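PDB 3OG9: protein yahD a copper inducible hydrolase, which probably acts as a hydrolase of the alpha/beta hydrolase fold, is induced by copper, and binds D-malate in its pocket. Local coordinates for residues L20-T25 against N58-L63; E72-E77 against M136-F141; M119-K124 against G173-S178; V152-A157 against K166-L171. All blocks are in the same frame, centred on the assembly; numbering follows the deposited sequence.

Interaction 1: L20-T25 against N58-L63; sequences LLLHST and NRYFKL. With MLT (D-malate), chain C.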
# COMPACT_ATOMS: atom_id res chain seq x y z
N LEU A 20 -3.15 -7.83 -2.74
CA LEU A 20 -1.81 -7.87 -2.12
C LEU A 20 -1.86 -7.03 -0.84
O LEU A 20 -2.12 -5.84 -0.90
CB LEU A 20 -0.74 -7.26 -3.06
CG LEU A 20 0.68 -7.18 -2.46
CD1 LEU A 20 1.25 -8.59 -2.29
CD2 LEU A 20 1.68 -6.29 -3.28
N LEU A 21 -1.61 -7.64 0.32
CA LEU A 21 -1.70 -6.90 1.58
C LEU A 21 -0.33 -6.53 2.09
O LEU A 21 0.59 -7.36 2.09
CB LEU A 21 -2.41 -7.75 2.67
CG LEU A 21 -3.69 -8.45 2.26
CD1 LEU A 21 -4.30 -9.11 3.50
CD2 LEU A 21 -4.71 -7.52 1.51
N LEU A 22 -0.21 -5.28 2.54
CA LEU A 22 1.05 -4.77 3.05
C LEU A 22 0.78 -4.12 4.38
O LEU A 22 -0.07 -3.24 4.49
CB LEU A 22 1.67 -3.80 2.03
CG LEU A 22 1.92 -4.41 0.64
CD1 LEU A 22 2.23 -3.34 -0.36
CD2 LEU A 22 3.07 -5.44 0.72
N HIS A 23 1.49 -4.59 5.40
CA HIS A 23 1.28 -4.20 6.82
C HIS A 23 1.92 -2.87 7.22
O HIS A 23 2.75 -2.32 6.49
CB HIS A 23 1.78 -5.34 7.75
CG HIS A 23 3.26 -5.63 7.63
ND1 HIS A 23 4.22 -4.79 8.15
CD2 HIS A 23 3.93 -6.63 7.02
CE1 HIS A 23 5.42 -5.28 7.89
NE2 HIS A 23 5.27 -6.40 7.21
N SER A 24 1.51 -2.34 8.39
CA SER A 24 2.12 -1.13 8.93
C SER A 24 3.40 -1.47 9.66
O SER A 24 3.74 -2.63 9.82
CB SER A 24 1.16 -0.46 9.94
OG SER A 24 0.93 -1.38 11.01
N THR A 25 4.09 -0.45 10.16
CA THR A 25 5.28 -0.68 10.98
C THR A 25 4.88 -1.49 12.19
O THR A 25 3.92 -1.16 12.89
CB THR A 25 5.90 0.66 11.44
OG1 THR A 25 6.32 1.40 10.29
CG2 THR A 25 7.12 0.43 12.33
N ASN A 58 8.83 -5.02 12.49
CA ASN A 58 8.74 -5.34 11.05
C ASN A 58 8.48 -4.07 10.24
O ASN A 58 7.63 -3.27 10.63
CB ASN A 58 7.62 -6.36 10.78
CG ASN A 58 7.90 -7.71 11.38
OD1 ASN A 58 9.05 -8.08 11.60
ND2 ASN A 58 6.84 -8.48 11.61
N ARG A 59 9.19 -3.91 9.13
CA ARG A 59 9.03 -2.74 8.22
C ARG A 59 9.42 -3.16 6.80
O ARG A 59 10.12 -4.15 6.62
CB ARG A 59 9.95 -1.58 8.62
CG ARG A 59 9.51 -0.72 9.79
CD ARG A 59 10.50 0.44 10.02
NE ARG A 59 10.69 1.15 8.76
CZ ARG A 59 9.90 2.13 8.33
NH1 ARG A 59 8.89 2.56 9.06
NH2 ARG A 59 10.12 2.68 7.14
N TYR A 60 9.01 -2.36 5.81
CA TYR A 60 9.41 -2.63 4.42
C TYR A 60 10.72 -2.00 3.98
O TYR A 60 11.30 -2.44 2.99
CB TYR A 60 8.30 -2.22 3.45
CG TYR A 60 7.15 -3.18 3.53
CD1 TYR A 60 7.18 -4.40 2.84
CD2 TYR A 60 6.05 -2.90 4.38
CE1 TYR A 60 6.13 -5.30 2.97
CE2 TYR A 60 4.99 -3.81 4.49
CZ TYR A 60 5.03 -4.98 3.78
OH TYR A 60 3.99 -5.88 3.90
N PHE A 61 11.19 -0.98 4.69
CA PHE A 61 12.46 -0.32 4.32
C PHE A 61 12.98 0.43 5.54
O PHE A 61 12.25 0.64 6.50
CB PHE A 61 12.28 0.62 3.08
CG PHE A 61 11.43 1.81 3.36
CD1 PHE A 61 11.98 2.98 3.91
CD2 PHE A 61 10.06 1.76 3.15
CE1 PHE A 61 11.19 4.08 4.22
CE2 PHE A 61 9.24 2.88 3.47
CZ PHE A 61 9.82 4.05 3.99
N LYS A 62 14.26 0.76 5.52
CA LYS A 62 14.93 1.31 6.70
C LYS A 62 14.64 2.79 6.91
O LYS A 62 14.36 3.51 5.94
CB LYS A 62 16.44 1.12 6.56
CG LYS A 62 16.88 -0.32 6.71
CD LYS A 62 18.32 -0.51 6.20
CE LYS A 62 19.33 -0.36 7.31
NZ LYS A 62 19.55 1.04 7.77
N LEU A 63 14.71 3.21 8.17
CA LEU A 63 14.68 4.61 8.57
C LEU A 63 16.12 5.04 8.79
O LEU A 63 17.02 4.19 8.83
CB LEU A 63 13.90 4.79 9.88
CG LEU A 63 12.39 4.49 9.73
CD1 LEU A 63 11.67 4.62 11.07
CD2 LEU A 63 11.72 5.38 8.64
C1 MLT C . 6.92 4.92 6.84
O1 MLT C . 8.02 4.51 7.29
O2 MLT C . 6.40 4.39 5.82
C2 MLT C . 6.21 6.09 7.50
O3 MLT C . 6.97 6.62 8.57
C3 MLT C . 4.81 5.70 7.97
C4 MLT C . 4.81 4.70 9.10
O4 MLT C . 3.92 4.82 9.97
O5 MLT C . 5.62 3.74 9.20

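Interaction 2: E72-E77 against M136-F141; sequences ENFDLE and MQLEDF. With MLT (D-malate), chain C.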
# COMPACT_ATOMS: atom_id res chain seq x y z
N GLU A 72 13.13 13.12 5.44
CA GLU A 72 14.55 12.97 5.75
C GLU A 72 14.87 11.68 6.51
O GLU A 72 16.02 11.24 6.51
CB GLU A 72 15.11 14.18 6.55
CG GLU A 72 15.09 15.52 5.77
CD GLU A 72 13.71 16.22 5.80
OE1 GLU A 72 12.78 15.71 6.49
OE2 GLU A 72 13.55 17.29 5.15
N ASN A 73 13.87 11.09 7.17
CA ASN A 73 14.10 9.82 7.87
C ASN A 73 13.97 8.57 7.00
O ASN A 73 14.24 7.47 7.47
CB ASN A 73 13.17 9.68 9.09
CG ASN A 73 13.73 8.73 10.15
OD1 ASN A 73 14.93 8.48 10.20
ND2 ASN A 73 12.86 8.21 11.00
N PHE A 74 13.56 8.72 5.74
CA PHE A 74 13.34 7.53 4.89
C PHE A 74 14.62 7.23 4.13
O PHE A 74 15.12 8.09 3.37
CB PHE A 74 12.15 7.76 3.94
CG PHE A 74 10.87 8.18 4.63
CD1 PHE A 74 10.51 7.63 5.86
CD2 PHE A 74 9.97 9.04 3.99
CE1 PHE A 74 9.30 8.01 6.49
CE2 PHE A 74 8.76 9.42 4.61
CZ PHE A 74 8.43 8.92 5.86
N ASP A 75 15.16 6.04 4.33
CA ASP A 75 16.35 5.59 3.59
C ASP A 75 15.98 5.17 2.15
O ASP A 75 15.48 4.06 1.88
CB ASP A 75 17.07 4.50 4.38
CG ASP A 75 18.33 3.99 3.69
OD1 ASP A 75 18.50 4.25 2.48
OD2 ASP A 75 19.12 3.29 4.37
N LEU A 76 16.22 6.09 1.22
CA LEU A 76 15.81 5.90 -0.16
C LEU A 76 16.58 4.81 -0.88
O LEU A 76 16.02 4.16 -1.78
CB LEU A 76 15.86 7.23 -0.93
CG LEU A 76 15.01 8.36 -0.32
CD1 LEU A 76 15.11 9.61 -1.16
CD2 LEU A 76 13.54 7.95 -0.08
N GLU A 77 17.83 4.57 -0.50
CA GLU A 77 18.54 3.41 -1.06
C GLU A 77 17.86 2.10 -0.64
O GLU A 77 17.66 1.20 -1.47
CB GLU A 77 20.02 3.43 -0.69
CG GLU A 77 20.83 4.41 -1.57
CD GLU A 77 22.35 4.31 -1.40
OE1 GLU A 77 22.85 3.36 -0.75
OE2 GLU A 77 23.05 5.19 -1.93
N MET A 136 1.37 8.22 2.54
CA MET A 136 2.05 9.48 2.37
C MET A 136 3.04 9.39 1.24
O MET A 136 3.34 8.30 0.76
CB MET A 136 2.80 9.83 3.66
CG MET A 136 4.01 8.91 3.97
SD MET A 136 4.53 9.11 5.69
CE MET A 136 4.79 10.84 5.73
N GLN A 137 3.55 10.55 0.81
CA GLN A 137 4.66 10.57 -0.15
C GLN A 137 6.00 10.24 0.56
O GLN A 137 6.34 10.88 1.55
CB GLN A 137 4.71 11.95 -0.82
CG GLN A 137 5.76 12.03 -1.90
CD GLN A 137 6.05 13.42 -2.34
OE1 GLN A 137 6.56 14.25 -1.56
NE2 GLN A 137 5.76 13.70 -3.60
N LEU A 138 6.76 9.28 0.04
CA LEU A 138 8.09 8.93 0.57
C LEU A 138 9.25 9.75 -0.05
O LEU A 138 10.25 10.02 0.62
CB LEU A 138 8.35 7.44 0.33
CG LEU A 138 7.38 6.52 1.08
CD1 LEU A 138 7.79 5.11 0.83
CD2 LEU A 138 7.40 6.87 2.60
N GLU A 139 9.11 10.12 -1.32
CA GLU A 139 10.14 10.84 -2.04
C GLU A 139 9.52 11.66 -3.18
O GLU A 139 8.44 11.34 -3.69
CB GLU A 139 11.20 9.85 -2.59
CG GLU A 139 10.58 8.66 -3.30
CD GLU A 139 11.55 7.91 -4.21
OE1 GLU A 139 12.71 8.40 -4.39
OE2 GLU A 139 11.12 6.84 -4.77
N ASP A 140 10.21 12.73 -3.57
CA ASP A 140 9.81 13.50 -4.75
C ASP A 140 10.73 13.08 -5.89
O ASP A 140 11.95 13.00 -5.71
CB ASP A 140 9.93 14.99 -4.45
CG ASP A 140 9.25 15.87 -5.50
OD1 ASP A 140 8.50 15.35 -6.36
OD2 ASP A 140 9.48 17.10 -5.48
N PHE A 141 10.16 12.78 -7.06
CA PHE A 141 10.92 12.36 -8.24
C PHE A 141 10.14 12.63 -9.52
O PHE A 141 8.99 13.03 -9.45
CB PHE A 141 11.31 10.87 -8.16
CG PHE A 141 10.13 9.93 -7.98
CD1 PHE A 141 9.62 9.22 -9.08
CD2 PHE A 141 9.54 9.75 -6.72
CE1 PHE A 141 8.53 8.35 -8.93
CE2 PHE A 141 8.44 8.88 -6.56
CZ PHE A 141 7.94 8.19 -7.66
C1 MLT C . 6.92 4.92 6.84
O1 MLT C . 8.02 4.51 7.29
O2 MLT C . 6.40 4.39 5.82
C2 MLT C . 6.21 6.09 7.50
O3 MLT C . 6.97 6.62 8.57
C3 MLT C . 4.81 5.70 7.97
C4 MLT C . 4.81 4.70 9.10
O4 MLT C . 3.92 4.82 9.97
O5 MLT C . 5.62 3.74 9.20

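Interaction 3: M119-K124 against G173-S178; sequences MFLRGK and GDLEDS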
# COMPACT_ATOMS: atom_id res chain seq x y z
N MET A 119 5.83 2.03 -5.34
CA MET A 119 5.98 1.07 -6.44
C MET A 119 5.12 1.41 -7.66
O MET A 119 5.56 1.29 -8.80
CB MET A 119 5.64 -0.33 -5.96
CG MET A 119 6.77 -0.92 -5.10
SD MET A 119 6.49 -2.61 -4.55
CE MET A 119 4.86 -2.51 -3.85
N PHE A 120 3.89 1.85 -7.39
CA PHE A 120 2.89 2.18 -8.41
C PHE A 120 3.40 3.39 -9.19
O PHE A 120 3.45 3.39 -10.44
CB PHE A 120 1.60 2.55 -7.69
CG PHE A 120 0.38 2.57 -8.55
CD1 PHE A 120 0.10 1.53 -9.43
CD2 PHE A 120 -0.53 3.61 -8.44
CE1 PHE A 120 -1.07 1.52 -10.22
CE2 PHE A 120 -1.71 3.62 -9.21
CZ PHE A 120 -1.97 2.55 -10.10
N LEU A 121 3.80 4.42 -8.44
CA LEU A 121 4.25 5.69 -9.02
C LEU A 121 5.61 5.56 -9.74
O LEU A 121 5.88 6.31 -10.69
CB LEU A 121 4.32 6.77 -7.93
CG LEU A 121 2.96 7.35 -7.55
CD1 LEU A 121 3.03 8.11 -6.25
CD2 LEU A 121 2.43 8.25 -8.65
N ARG A 122 6.44 4.63 -9.29
CA ARG A 122 7.71 4.35 -9.94
C ARG A 122 7.54 3.41 -11.12
O ARG A 122 8.53 3.14 -11.81
CB ARG A 122 8.69 3.71 -8.93
CG ARG A 122 9.32 4.68 -7.92
CD ARG A 122 10.44 5.45 -8.58
NE ARG A 122 11.22 6.30 -7.69
CZ ARG A 122 12.26 7.01 -8.11
NH1 ARG A 122 12.63 6.95 -9.38
NH2 ARG A 122 12.95 7.77 -7.27
N GLY A 123 6.34 2.86 -11.30
CA GLY A 123 6.07 1.87 -12.38
C GLY A 123 6.74 0.51 -12.20
O GLY A 123 7.02 -0.19 -13.18
N LYS A 124 6.99 0.12 -10.95
CA LYS A 124 7.60 -1.18 -10.68
C LYS A 124 6.57 -2.32 -10.66
O LYS A 124 6.92 -3.47 -10.96
CB LYS A 124 8.41 -1.16 -9.38
CG LYS A 124 9.60 -0.20 -9.32
CD LYS A 124 10.43 -0.52 -8.05
CE LYS A 124 11.66 0.36 -7.95
NZ LYS A 124 12.69 -0.10 -6.94
N GLY A 173 -1.33 14.92 -5.48
CA GLY A 173 -0.84 15.62 -6.68
C GLY A 173 -0.05 14.71 -7.60
O GLY A 173 -0.25 14.72 -8.81
N ASP A 174 0.89 13.93 -7.04
CA ASP A 174 1.64 12.98 -7.88
C ASP A 174 0.72 11.98 -8.56
O ASP A 174 0.86 11.72 -9.74
CB ASP A 174 2.71 12.22 -7.08
CG ASP A 174 3.92 13.11 -6.70
OD1 ASP A 174 4.78 12.65 -5.92
OD2 ASP A 174 4.03 14.24 -7.21
N LEU A 175 -0.24 11.43 -7.81
CA LEU A 175 -1.22 10.51 -8.43
C LEU A 175 -2.11 11.17 -9.50
O LEU A 175 -2.34 10.60 -10.57
CB LEU A 175 -2.10 9.88 -7.35
CG LEU A 175 -1.33 8.90 -6.43
CD1 LEU A 175 -2.12 8.67 -5.13
CD2 LEU A 175 -1.01 7.61 -7.13
N GLU A 176 -2.61 12.36 -9.20
CA GLU A 176 -3.48 13.05 -10.17
C GLU A 176 -2.71 13.54 -11.40
O GLU A 176 -3.22 13.48 -12.53
CB GLU A 176 -4.23 14.17 -9.48
CG GLU A 176 -5.38 13.58 -8.70
CD GLU A 176 -6.14 14.57 -7.86
OE1 GLU A 176 -5.60 15.68 -7.60
OE2 GLU A 176 -7.28 14.20 -7.46
N ASP A 177 -1.48 13.99 -11.18
CA ASP A 177 -0.60 14.30 -12.31
C ASP A 177 -0.33 13.11 -13.23
O ASP A 177 -0.09 13.31 -14.43
CB ASP A 177 0.72 14.89 -11.83
CG ASP A 177 0.55 16.29 -11.21
OD1 ASP A 177 -0.58 16.87 -11.21
OD2 ASP A 177 1.57 16.79 -10.71
N SER A 178 -0.36 11.90 -12.68
CA SER A 178 -0.19 10.67 -13.46
C SER A 178 -1.49 10.25 -14.14
O SER A 178 -1.50 9.38 -15.02
CB SER A 178 0.33 9.53 -12.57
OG SER A 178 -0.61 9.16 -11.59

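Interaction 4: V152-A157 against K166-L171; sequences VFLSYA and KNFGDL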
# COMPACT_ATOMS: atom_id res chain seq x y z
N VAL A 152 -7.87 4.79 -7.31
CA VAL A 152 -7.06 4.66 -6.10
C VAL A 152 -7.86 5.26 -4.95
O VAL A 152 -8.44 6.35 -5.11
CB VAL A 152 -5.69 5.42 -6.25
CG1 VAL A 152 -4.97 5.54 -4.88
CG2 VAL A 152 -4.77 4.66 -7.24
N PHE A 153 -7.92 4.56 -3.82
CA PHE A 153 -8.60 5.04 -2.59
C PHE A 153 -7.53 5.41 -1.55
O PHE A 153 -6.59 4.62 -1.35
CB PHE A 153 -9.45 3.88 -2.01
CG PHE A 153 -10.17 4.23 -0.69
CD1 PHE A 153 -11.49 4.65 -0.70
CD2 PHE A 153 -9.52 4.07 0.52
CE1 PHE A 153 -12.15 4.94 0.51
CE2 PHE A 153 -10.17 4.37 1.76
CZ PHE A 153 -11.48 4.83 1.73
N LEU A 154 -7.65 6.61 -0.95
CA LEU A 154 -6.71 7.08 0.06
C LEU A 154 -7.46 7.57 1.25
O LEU A 154 -8.45 8.31 1.11
CB LEU A 154 -5.87 8.28 -0.45
CG LEU A 154 -5.08 8.10 -1.73
CD1 LEU A 154 -4.48 9.45 -2.19
CD2 LEU A 154 -3.96 7.06 -1.58
N SER A 155 -6.98 7.22 2.44
CA SER A 155 -7.52 7.88 3.65
C SER A 155 -6.49 8.84 4.22
O SER A 155 -5.30 8.65 4.03
CB SER A 155 -7.91 6.87 4.71
OG SER A 155 -6.76 6.24 5.25
N TYR A 156 -6.99 9.84 4.97
CA TYR A 156 -6.14 10.81 5.62
C TYR A 156 -6.89 11.26 6.89
O TYR A 156 -8.12 11.32 6.88
CB TYR A 156 -5.95 11.97 4.63
CG TYR A 156 -5.35 13.20 5.22
CD1 TYR A 156 -3.97 13.25 5.54
CD2 TYR A 156 -6.14 14.32 5.49
CE1 TYR A 156 -3.41 14.39 6.11
CE2 TYR A 156 -5.58 15.47 6.05
CZ TYR A 156 -4.23 15.50 6.35
OH TYR A 156 -3.68 16.64 6.93
N ALA A 157 -6.16 11.53 7.97
CA ALA A 157 -6.79 12.25 9.09
C ALA A 157 -6.07 13.58 9.33
O ALA A 157 -4.85 13.61 9.29
CB ALA A 157 -6.79 11.39 10.37
N LYS A 166 0.83 18.95 3.91
CA LYS A 166 1.53 19.27 2.66
C LYS A 166 1.97 17.98 2.01
O LYS A 166 1.90 17.84 0.78
CB LYS A 166 2.74 20.19 2.90
CG LYS A 166 3.58 20.45 1.59
CD LYS A 166 4.27 21.82 1.59
CE LYS A 166 5.54 21.84 2.42
NZ LYS A 166 6.02 23.26 2.63
N ASN A 167 2.48 17.06 2.82
CA ASN A 167 2.92 15.78 2.30
C ASN A 167 1.78 15.02 1.63
O ASN A 167 1.93 14.53 0.51
CB ASN A 167 3.56 14.91 3.40
CG ASN A 167 4.02 13.56 2.84
OD1 ASN A 167 3.21 12.81 2.27
ND2 ASN A 167 5.31 13.29 2.92
N PHE A 168 0.64 14.90 2.32
CA PHE A 168 -0.53 14.26 1.69
C PHE A 168 -0.99 14.98 0.39
O PHE A 168 -1.33 14.31 -0.58
CB PHE A 168 -1.67 14.07 2.69
CG PHE A 168 -2.78 13.17 2.17
CD1 PHE A 168 -2.58 11.78 2.04
CD2 PHE A 168 -4.03 13.71 1.79
CE1 PHE A 168 -3.61 10.93 1.54
CE2 PHE A 168 -5.07 12.87 1.28
CZ PHE A 168 -4.86 11.49 1.14
N GLY A 169 -0.95 16.32 0.36
CA GLY A 169 -1.18 17.09 -0.89
C GLY A 169 -0.25 16.72 -2.04
O GLY A 169 -0.66 16.70 -3.24
N ASP A 170 1.01 16.47 -1.72
CA ASP A 170 1.99 16.04 -2.72
C ASP A 170 1.71 14.63 -3.22
O ASP A 170 1.87 14.36 -4.41
CB ASP A 170 3.44 16.16 -2.21
CG ASP A 170 4.00 17.60 -2.28
OD1 ASP A 170 3.64 18.40 -3.21
OD2 ASP A 170 4.84 17.95 -1.41
N LEU A 171 1.34 13.73 -2.32
CA LEU A 171 0.94 12.39 -2.75
C LEU A 171 -0.27 12.42 -3.71
O LEU A 171 -0.25 11.77 -4.74
CB LEU A 171 0.62 11.50 -1.53
CG LEU A 171 0.01 10.14 -1.89
CD1 LEU A 171 1.08 9.26 -2.60
CD2 LEU A 171 -0.50 9.47 -0.61

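Interaction 1: L20-T25 against N58-L63
His23 and Tyr60 form an offset stack, their ring centroids 4.6 Å apart and their planes inclined by 29°. CE2 of Tyr60 stands over the centre of one imidazole face, while the backbone N of Arg59 lies near the imidazole plane at its edge. The tyrosine ring has the backbone N of His23 at its own edge, and this N donates a hydrogen bond of 3.2 Å to Tyr60 OH. That hydroxyl is also bonded to Ile48 O, so the phenol is tied to the start of the loop after strand 19-22 and to strand 45-48. Leu22 crosses Tyr60 at about a right angle, its CD2 3.7 Å from Tyr60 CZ. In alpha/beta hydrolases the loop leaving such a strand commonly contributes to the oxyanion hole; here the loop after strand 19-22 carries Thr25 into the D-malate pocket, beside Arg59. The guanidinium has Leu63 CG over the centre of one face and the ligand at its edge, NH1 and NH2 each reaching malate O1 at 2.8 Å. A bend at chi3 of Arg59 (52°) places NE beside Phe61 O, on which NH2 also converges, the NE bond being 2.8 Å long and nearly in line with the carbonyl, which fixes the rotation of the group. Thr25 and Arg59 lie side by side, CG2 of Thr25 being 3.7 Å from CG of Arg59, and Thr25 OG1 donates to malate O5 at 2.7 Å.

Interaction 2: E72-E77 against M136-F141
Met136 meets Phe74 tip to tip, its SD lying 3.9 Å from Phe74 CZ in an oblique Met-aromatic contact, 71° off the ring normal. Its chain bends at chi3 (-55°), placing CE within 4.1 Å of the same CZ, and SD also packs against C2 of the bound D-malate. The backbone N of Met136 is hydrogen-bonded to Asn114 OD1, whose ND2 holds the ligand. At Gln137 the contact is lighter: the carbonyl O lies near the plane of the Phe74 ring at its edge, while the side chain turns to Asp174 through NE2 and to Lys71 through OE1. Leu138 carries the main packing. Its CD2 sits over one face of the Phe74 ring, 3.8 Å from the centroid and displaced toward the rim, in a CH-pi contact. The Leu138 O approaches differently, in the ring plane and 3.5 Å from Phe74 CD2. This one residue thus touches the ring by a methyl on a face and by a carbonyl at the edge. Glu139 follows with its CB 3.9 Å from CD2 of Leu76, on the opening turn of helix 76-97; its carboxylate leaves the contact for Asn118, through OE2, and for Arg122, a salt bridge through OE1. On the ligand side, Phe74 CE1 is 3.4 Å from malate O3. Across the two segments no hydrogen bond forms, which implies that this wall of the malate pocket is joined by apolar, sulfur and CH-pi packing, with the polar anchors lying outside it.

Interaction 3: M119-K124 against G173-S178
Leu121 and Leu175 join the C-terminal parts of two helices of the alpha/beta hydrolase fold, helix 111-121, which follows the probable nucleophile elbow, and helix 165-177. The two leucines cross at about a right angle and meet methyl to methyl, Leu121 CD2 lying 3.8 Å from Leu175 CD2. The Leu175 methyl also comes within 4.0 Å of Leu121 CG, so it rests against the branch point as well as the end of the side chain. Leu121 also reaches Asp174, the residue before Leu175: its CD2 is 4.0 Å from Asp174 O, and its CD1 is 4.2 Å from Asp174 CB. Phe120 adds a flat group: with CG anti to the backbone N (chi1 -165°), the ring presents its edge to Leu175 CD2, 4.2 Å from Phe120 CD2. The contact is therefore apolar and small, 170 Å² in all, and no hydrogen bond crosses it. Just beyond, Gly123 has positive phi (69°) and closes the first helix with a Schellman motif, in which Lys124 N bonds back to Met119 O at 2.8 Å. Lys124 then reaches helix 76-97, where its NZ forms salt bridges with Asp80 and Asp84. The sheet backs the contact: Phe120 packs on Val152 of strand 151-156, and Leu175 on Leu154 of that strand and on Leu182 of strand 181-186, so both helices rest on strand 151-156, and helix 165-177 also on its neighbour 181-186.

Interaction 4: V152-A157 against K166-L171
Ser155 meets Phe168 through its backbone O, 3.8 Å from CE1; its side chain leaves the backbone away from the helix, and OG is hydrogen-bonded to Glu197 OE2 and the backbone N of His134. Its neighbours Leu154 and Tyr156 point the other way, as alternation in a strand requires, and between them they receive the phenylalanine. Tyr156 and Phe168 make an offset stack with centroids 4.7 Å apart and planes only 15° from parallel. The overlap begins at the root of the tyrosine: Tyr156 CB stands over one face of Phe168, 3.7 Å from the centroid, in a CH-pi contact, and farther out Tyr156 CD1 lies 3.6 Å from Phe168 CG. With CG set anti to the backbone N (chi1 -168°), the Phe168 ring lies against the strand, where Leu154 takes its edge, CB near the plane and 3.7 Å from Phe168 CZ. One turn further along the helix, Leu171 adds a looser touch, CD2 to Leu154 CD1 at 4.3 Å. Phe168 is thus engaged on a face and along its rim by two alternate residues of one strand. Strand 152-156 and helix 166-171 run nearly antiparallel, at 174°, with axes 10.8 Å apart at closest approach. Such packing is characteristic of a beta-alpha-beta crossover: strand 151-156, helix 165-177 and strand 181-186 form this unit in the alpha/beta hydrolase fold.

Overall arrangement
The four contacts illustrate how an alpha/beta hydrolase combines a ligand pocket with helices packed on one mixed sheet. Interactions 1 and 2, whose centres are 14 Å apart, come in series along the chain, touch each other, and both line the D-malate site. Interaction 3 alternates with interaction 2 in sequence, so their segments interlock, and interaction 4 falls wholly within the span between the segments of interaction 3. Those last two share helix 165-177, their centres 13 Å apart. The centres of interactions 1 and 4 are about 18 Å apart, yet both reach the same sheet. Residues 136-141 connect the groups, touching interactions 1, 3 and 4, and so tie the pocket wall to the helices packed on the sheet.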